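Local coordinates for protein germination-specific N-acetylmuramoyl-L-alanine amidase, Autolysin (PDB 7RAG) that probably hydrolyses, with a bound zinc ion, the amide bond between N-acetylmuramic acid and L-alanine in peptidoglycan, at residues Ile20-His25 and Asn103-Ile108; Asp43-Ile48 and Ser107-Ala112. One frame throughout, in Å; residues are numbered along the deposited sequence.

Interaction 1: Ile20-His25 and Asn103-Ile108; sequences ILDAGH and NMFVSI. With ZN (zinc ion), chain C.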
loop_
_atom_site.group_PDB
_atom_site.type_symbol
_atom_site.label_atom_id
_atom_site.label_comp_id
_atom_site.label_asym_id
_atom_site.label_seq_id
_atom_site.Cartn_x
_atom_site.Cartn_y
_atom_site.Cartn_z
ATOM N N ILE B 20 18.227 -12.542 20.471
ATOM C CA ILE B 20 19.432 -12.295 21.254
ATOM C C ILE B 20 20.267 -11.271 20.509
ATOM O O ILE B 20 20.635 -11.498 19.349
ATOM C CB ILE B 20 20.249 -13.575 21.494
ATOM C CG1 ILE B 20 19.417 -14.628 22.211
ATOM C CG2 ILE B 20 21.455 -13.254 22.353
ATOM C CD1 ILE B 20 19.866 -16.084 21.883
ATOM N N LEU B 21 20.548 -10.145 21.185
ATOM C CA LEU B 21 21.497 -9.137 20.730
ATOM C C LEU B 21 22.750 -9.170 21.601
ATOM O O LEU B 21 22.658 -9.059 22.826
ATOM C CB LEU B 21 20.878 -7.744 20.764
ATOM C CG LEU B 21 19.515 -7.594 20.087
ATOM C CD1 LEU B 21 19.050 -6.122 20.211
ATOM C CD2 LEU B 21 19.499 -8.084 18.623
ATOM N N ASP B 22 23.913 -9.296 20.954
ATOM C CA ASP B 22 25.218 -9.458 21.590
ATOM C C ASP B 22 26.107 -8.301 21.153
ATOM O O ASP B 22 26.569 -8.269 20.007
ATOM C CB ASP B 22 25.835 -10.814 21.207
ATOM C CG ASP B 22 27.318 -10.955 21.622
ATOM O OD1 ASP B 22 27.618 -10.859 22.846
ATOM O OD2 ASP B 22 28.187 -11.205 20.730
ATOM N N ALA B 23 26.330 -7.348 22.053
ATOM C CA ALA B 23 27.272 -6.256 21.810
ATOM C C ALA B 23 28.667 -6.805 22.034
ATOM O O ALA B 23 29.083 -7.020 23.171
ATOM C CB ALA B 23 27.004 -5.074 22.727
ATOM N N GLY B 24 29.382 -7.080 20.951
ATOM C CA GLY B 24 30.670 -7.717 21.115
ATOM C C GLY B 24 31.633 -6.803 21.832
ATOM O O GLY B 24 31.901 -5.695 21.352
ATOM N N HIS B 25 31.884 -7.078 23.096
ATOM C CA HIS B 25 33.179 -7.015 23.747
ATOM C C HIS B 25 32.741 -6.616 25.142
ATOM O O HIS B 25 31.568 -6.800 25.477
ATOM C CB HIS B 25 34.208 -6.115 23.056
ATOM C CG HIS B 25 34.787 -6.742 21.821
ATOM N ND1 HIS B 25 35.620 -7.841 21.868
ATOM C CD2 HIS B 25 34.609 -6.460 20.508
ATOM C CE1 HIS B 25 35.941 -8.196 20.638
ATOM N NE2 HIS B 25 35.339 -7.377 19.796
ATOM N N ASN B 103 14.529 -17.142 19.248
ATOM C CA ASN B 103 14.315 -17.430 17.843
ATOM C C ASN B 103 15.496 -17.021 16.979
ATOM O O ASN B 103 15.618 -17.504 15.859
ATOM C CB ASN B 103 13.041 -16.729 17.356
ATOM C CG ASN B 103 11.825 -17.114 18.174
ATOM O OD1 ASN B 103 11.435 -16.411 19.101
ATOM N ND2 ASN B 103 11.245 -18.256 17.862
HETATM N N MSE B 104 16.391 -16.181 17.478
HETATM C CA MSE B 104 17.408 -15.589 16.616
HETATM C C MSE B 104 18.524 -14.961 17.435
HETATM O O MSE B 104 18.300 -14.514 18.549
HETATM C CB MSE B 104 16.756 -14.550 15.708
HETATM C CG MSE B 104 17.707 -13.775 14.844
HETATM SE SE MSE B 104 16.751 -12.331 13.944
HETATM C CE MSE B 104 15.451 -13.379 12.852
ATOM N N PHE B 105 19.729 -14.952 16.885
ATOM C CA PHE B 105 20.898 -14.407 17.551
ATOM C C PHE B 105 21.607 -13.441 16.616
ATOM O O PHE B 105 21.977 -13.824 15.498
ATOM C CB PHE B 105 21.855 -15.517 17.964
ATOM C CG PHE B 105 23.179 -15.010 18.455
ATOM C CD1 PHE B 105 23.294 -14.455 19.717
ATOM C CD2 PHE B 105 24.311 -15.089 17.657
ATOM C CE1 PHE B 105 24.516 -13.981 20.177
ATOM C CE2 PHE B 105 25.535 -14.616 18.105
ATOM C CZ PHE B 105 25.639 -14.064 19.361
ATOM N N VAL B 106 21.816 -12.207 17.078
ATOM C CA VAL B 106 22.511 -11.184 16.304
ATOM C C VAL B 106 23.641 -10.618 17.148
ATOM O O VAL B 106 23.416 -10.127 18.264
ATOM C CB VAL B 106 21.580 -10.043 15.836
ATOM C CG1 VAL B 106 22.376 -8.998 15.095
ATOM C CG2 VAL B 106 20.468 -10.582 14.954
ATOM N N SER B 107 24.849 -10.664 16.595
ATOM C CA SER B 107 26.054 -10.167 17.234
ATOM C C SER B 107 26.515 -8.919 16.491
ATOM O O SER B 107 26.560 -8.917 15.257
ATOM C CB SER B 107 27.128 -11.243 17.217
ATOM O OG SER B 107 28.268 -10.793 17.917
ATOM N N ILE B 108 26.827 -7.858 17.239
ATOM C CA ILE B 108 27.240 -6.567 16.686
ATOM C C ILE B 108 28.709 -6.319 17.043
ATOM O O ILE B 108 29.050 -6.152 18.226
ATOM C CB ILE B 108 26.370 -5.423 17.222
ATOM C CG1 ILE B 108 24.876 -5.713 17.026
ATOM C CG2 ILE B 108 26.823 -4.083 16.612
ATOM C CD1 ILE B 108 24.433 -5.639 15.607
HETATM ZN ZN ZN C . 34.941 -7.389 17.562
#
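Ser-107 donates from OG to Asp-22 OD2 at 2.8 Å. The hydroxyl meets the anti side of that oxygen, 15° out of the carboxylate plane. Asp-22 and Ser-107 pair across the strands on one sheet face, and with both side chains anti to their backbone N (chi1 169° for Asp-22) the two polar ends meet. The other carboxylate oxygen, OD1, forms a salt bridge with Arg-93 and a hydrogen bond with Thr-66. The buried charge is therefore gripped at both oxygens.

Beside this pair runs a parallel ladder. Ile-20 N bonds to the carbonyl O of Met-104, which is a selenomethionine, and Val-106 N returns to Ile-20 O at 2.7 Å. Asp-22 N then reaches Val-106 O, and Ile-108 N reaches Asp-22 O. Gly-24 N extends the ladder past the strand end, 2.9 Å from Ile-108 O. His-25 follows and binds zinc through NE2 at 2.3 Å.

The packing centres on Phe-105. Ile-20 CG2 sits in the ring plane at its edge, 3.4 Å from Phe-105 CD1. Asp-22 CB lies 3.6 Å from Phe-105 CE1. On the other sheet face, Leu-21 CD2 touches Val-106 CB at 4.0 Å.

Strand 104-111 lies between strands 18-23 and 171-178. Helix 41-58 covers Leu-21, Ala-23 and Ile-108. Helix 191-211 packs on Met-104 and Ile-108.

Interaction 2: Asp43-Ile48 and Ser107-Ala112; sequences DINLAI and SIHLNA. With ZN (zinc ion), chain C.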
loop_
_atom_site.group_PDB
_atom_site.type_symbol
_atom_site.label_atom_id
_atom_site.label_comp_id
_atom_site.label_asym_id
_atom_site.label_seq_id
_atom_site.Cartn_x
_atom_site.Cartn_y
_atom_site.Cartn_z
ATOM N N ASP B 43 32.166 0.373 23.020
ATOM C CA ASP B 43 31.157 1.397 23.233
ATOM C C ASP B 43 30.262 1.569 22.018
ATOM O O ASP B 43 29.047 1.732 22.163
ATOM C CB ASP B 43 31.840 2.713 23.602
ATOM C CG ASP B 43 32.822 2.550 24.764
ATOM O OD1 ASP B 43 32.435 1.918 25.783
ATOM O OD2 ASP B 43 33.981 3.033 24.654
ATOM N N ILE B 44 30.834 1.508 20.817
ATOM C CA ILE B 44 30.017 1.593 19.609
ATOM C C ILE B 44 29.103 0.372 19.477
ATOM O O ILE B 44 27.917 0.500 19.138
ATOM C CB ILE B 44 30.928 1.782 18.384
ATOM C CG1 ILE B 44 31.600 3.160 18.467
ATOM C CG2 ILE B 44 30.146 1.611 17.083
ATOM C CD1 ILE B 44 32.349 3.560 17.227
ATOM N N ASN B 45 29.635 -0.824 19.731
ATOM C CA ASN B 45 28.815 -2.029 19.678
ATOM C C ASN B 45 27.645 -1.925 20.643
ATOM O O ASN B 45 26.498 -2.228 20.286
ATOM C CB ASN B 45 29.651 -3.266 20.020
ATOM C CG ASN B 45 30.698 -3.579 18.996
ATOM O OD1 ASN B 45 30.723 -3.016 17.907
ATOM N ND2 ASN B 45 31.579 -4.501 19.339
ATOM N N LEU B 46 27.931 -1.506 21.885
ATOM C CA LEU B 46 26.880 -1.364 22.880
ATOM C C LEU B 46 25.861 -0.331 22.442
ATOM O O LEU B 46 24.652 -0.537 22.608
ATOM C CB LEU B 46 27.479 -0.983 24.232
ATOM C CG LEU B 46 26.524 -0.748 25.413
ATOM C CD1 LEU B 46 25.813 -2.055 25.795
ATOM C CD2 LEU B 46 27.262 -0.150 26.623
ATOM N N ALA B 47 26.322 0.782 21.869
ATOM C CA ALA B 47 25.394 1.833 21.461
ATOM C C ALA B 47 24.439 1.332 20.378
ATOM O O ALA B 47 23.215 1.499 20.492
ATOM C CB ALA B 47 26.167 3.065 20.983
ATOM N N ILE B 48 24.986 0.716 19.317
ATOM C CA ILE B 48 24.142 0.207 18.239
ATOM C C ILE B 48 23.204 -0.870 18.765
ATOM O O ILE B 48 22.007 -0.873 18.461
ATOM C CB ILE B 48 24.995 -0.321 17.066
ATOM C CG1 ILE B 48 25.813 0.809 16.451
ATOM C CG2 ILE B 48 24.105 -0.936 16.008
ATOM C CD1 ILE B 48 27.014 0.331 15.720
ATOM N N SER B 107 24.849 -10.664 16.595
ATOM C CA SER B 107 26.054 -10.167 17.234
ATOM C C SER B 107 26.515 -8.919 16.491
ATOM O O SER B 107 26.560 -8.917 15.257
ATOM C CB SER B 107 27.128 -11.243 17.217
ATOM O OG SER B 107 28.268 -10.793 17.917
ATOM N N ILE B 108 26.827 -7.858 17.239
ATOM C CA ILE B 108 27.240 -6.567 16.686
ATOM C C ILE B 108 28.709 -6.319 17.043
ATOM O O ILE B 108 29.050 -6.152 18.226
ATOM C CB ILE B 108 26.370 -5.423 17.222
ATOM C CG1 ILE B 108 24.876 -5.713 17.026
ATOM C CG2 ILE B 108 26.823 -4.083 16.612
ATOM C CD1 ILE B 108 24.433 -5.639 15.607
ATOM N N HIS B 109 29.564 -6.255 16.021
ATOM C CA HIS B 109 30.988 -5.966 16.159
ATOM C C HIS B 109 31.373 -4.841 15.194
ATOM O O HIS B 109 30.528 -4.244 14.526
ATOM C CB HIS B 109 31.858 -7.212 15.897
ATOM C CG HIS B 109 31.850 -8.216 17.012
ATOM N ND1 HIS B 109 32.959 -8.481 17.780
ATOM C CD2 HIS B 109 30.871 -9.019 17.488
ATOM C CE1 HIS B 109 32.670 -9.404 18.678
ATOM N NE2 HIS B 109 31.405 -9.745 18.526
ATOM N N LEU B 110 32.672 -4.546 15.142
ATOM C CA LEU B 110 33.264 -3.691 14.124
ATOM C C LEU B 110 34.559 -4.346 13.676
ATOM O O LEU B 110 35.085 -5.238 14.345
ATOM C CB LEU B 110 33.563 -2.276 14.645
ATOM C CG LEU B 110 32.550 -1.498 15.487
ATOM C CD1 LEU B 110 33.237 -0.309 16.109
ATOM C CD2 LEU B 110 31.368 -1.036 14.639
ATOM N N ASN B 111 35.087 -3.895 12.548
ATOM C CA ASN B 111 36.326 -4.440 12.019
ATOM C C ASN B 111 37.417 -3.381 12.063
ATOM O O ASN B 111 37.149 -2.191 12.257
ATOM C CB ASN B 111 36.126 -4.945 10.586
ATOM C CG ASN B 111 37.062 -6.100 10.229
ATOM O OD1 ASN B 111 37.865 -6.545 11.058
ATOM N ND2 ASN B 111 36.948 -6.602 8.996
ATOM N N ALA B 112 38.662 -3.832 11.891
ATOM C CA ALA B 112 39.801 -2.923 11.724
ATOM C C ALA B 112 40.951 -3.696 11.107
ATOM O O ALA B 112 41.371 -4.720 11.653
ATOM C CB ALA B 112 40.235 -2.298 13.048
HETATM ZN ZN ZN C . 34.941 -7.389 17.562
#
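Asn-45 lays its side-chain amide against the backbone of Ile-108, His-109 and Leu-110. It makes no hydrogen bond to this strand. Asn-45 CG is 3.2 Å from Ile-108 O, and ND2 is equally near that oxygen but at a poor angle. ND2 lies unusually close to Gly-24 O, in the loop after strand 18-23, probably as a hydrogen bond. Asn-45 OD1 faces the next peptide, 3.3 Å from His-109 C, and also touches Leu-110 CG at 3.4 Å. With CG anti to its own carbonyl carbon (chi1 -67°), the amide reaches out from the helix to the strand. There the side chains of Asn-45 and Leu-110 pass antiparallel alongside each other.

The apolar contacts come from Ile-44 and Ile-48, one helical turn apart. Ile-44 CG2 sits against both methyls of Leu-110, 3.8 Å from each of CD1 and CD2. These side chains are roughly perpendicular. Ile-48 meets Ile-108 methyl to methyl, CG2 to CG2, at 4.2 Å. Leu-188 of helix 182-188 adds to the first pair. Ile-197 and Ile-201 of helix 191-211 add to the second.

Metal binding occupies the other side of the strand. His-109 turns away from the helix and holds zinc through ND1 at 2.3 Å. Ser-107 OG lies at the edge of the imidazole, in its plane. Glu-41, in the first turn of helix 41-58, binds the same ion, and its OE1 accepts from Leu-110 N. This second bond ties the glutamate ligand to the strand that carries His-109.

The axes of helix segment 43-48 and strand segment 107-111 run at 143° and come within 7.6 Å. A helix packed on a sheet, with a His-Glu-His zinc site near the C-terminal ends of parallel strands and the glutamate supplied by the helix, fits the Amidase_3 fold.

In the fold
Interactions 1 and 2 have centres 10 Å apart and share Ser-107 and Ile-108 of strand 104-111. In chain order come strand 18-23, helix 41-58, strand 62-65, helix 82-99 and strand 104-111. Helix 41-58 links the parallel neighbours 18-23 and 62-65 in a beta-alpha-beta crossover and packs on the sheet. Interaction 1 pairs two strands within this sheet, and interaction 2 sets the helix against it. Ala-23 CB also packs on Leu-46 CA at 3.7 Å. Three zinc ligands come from these parts: His-25 just after strand 18-23, Glu-41 on helix 41-58 and His-109 on strand 104-111. Together the contacts thus bring distant parts of the chain to one metal site.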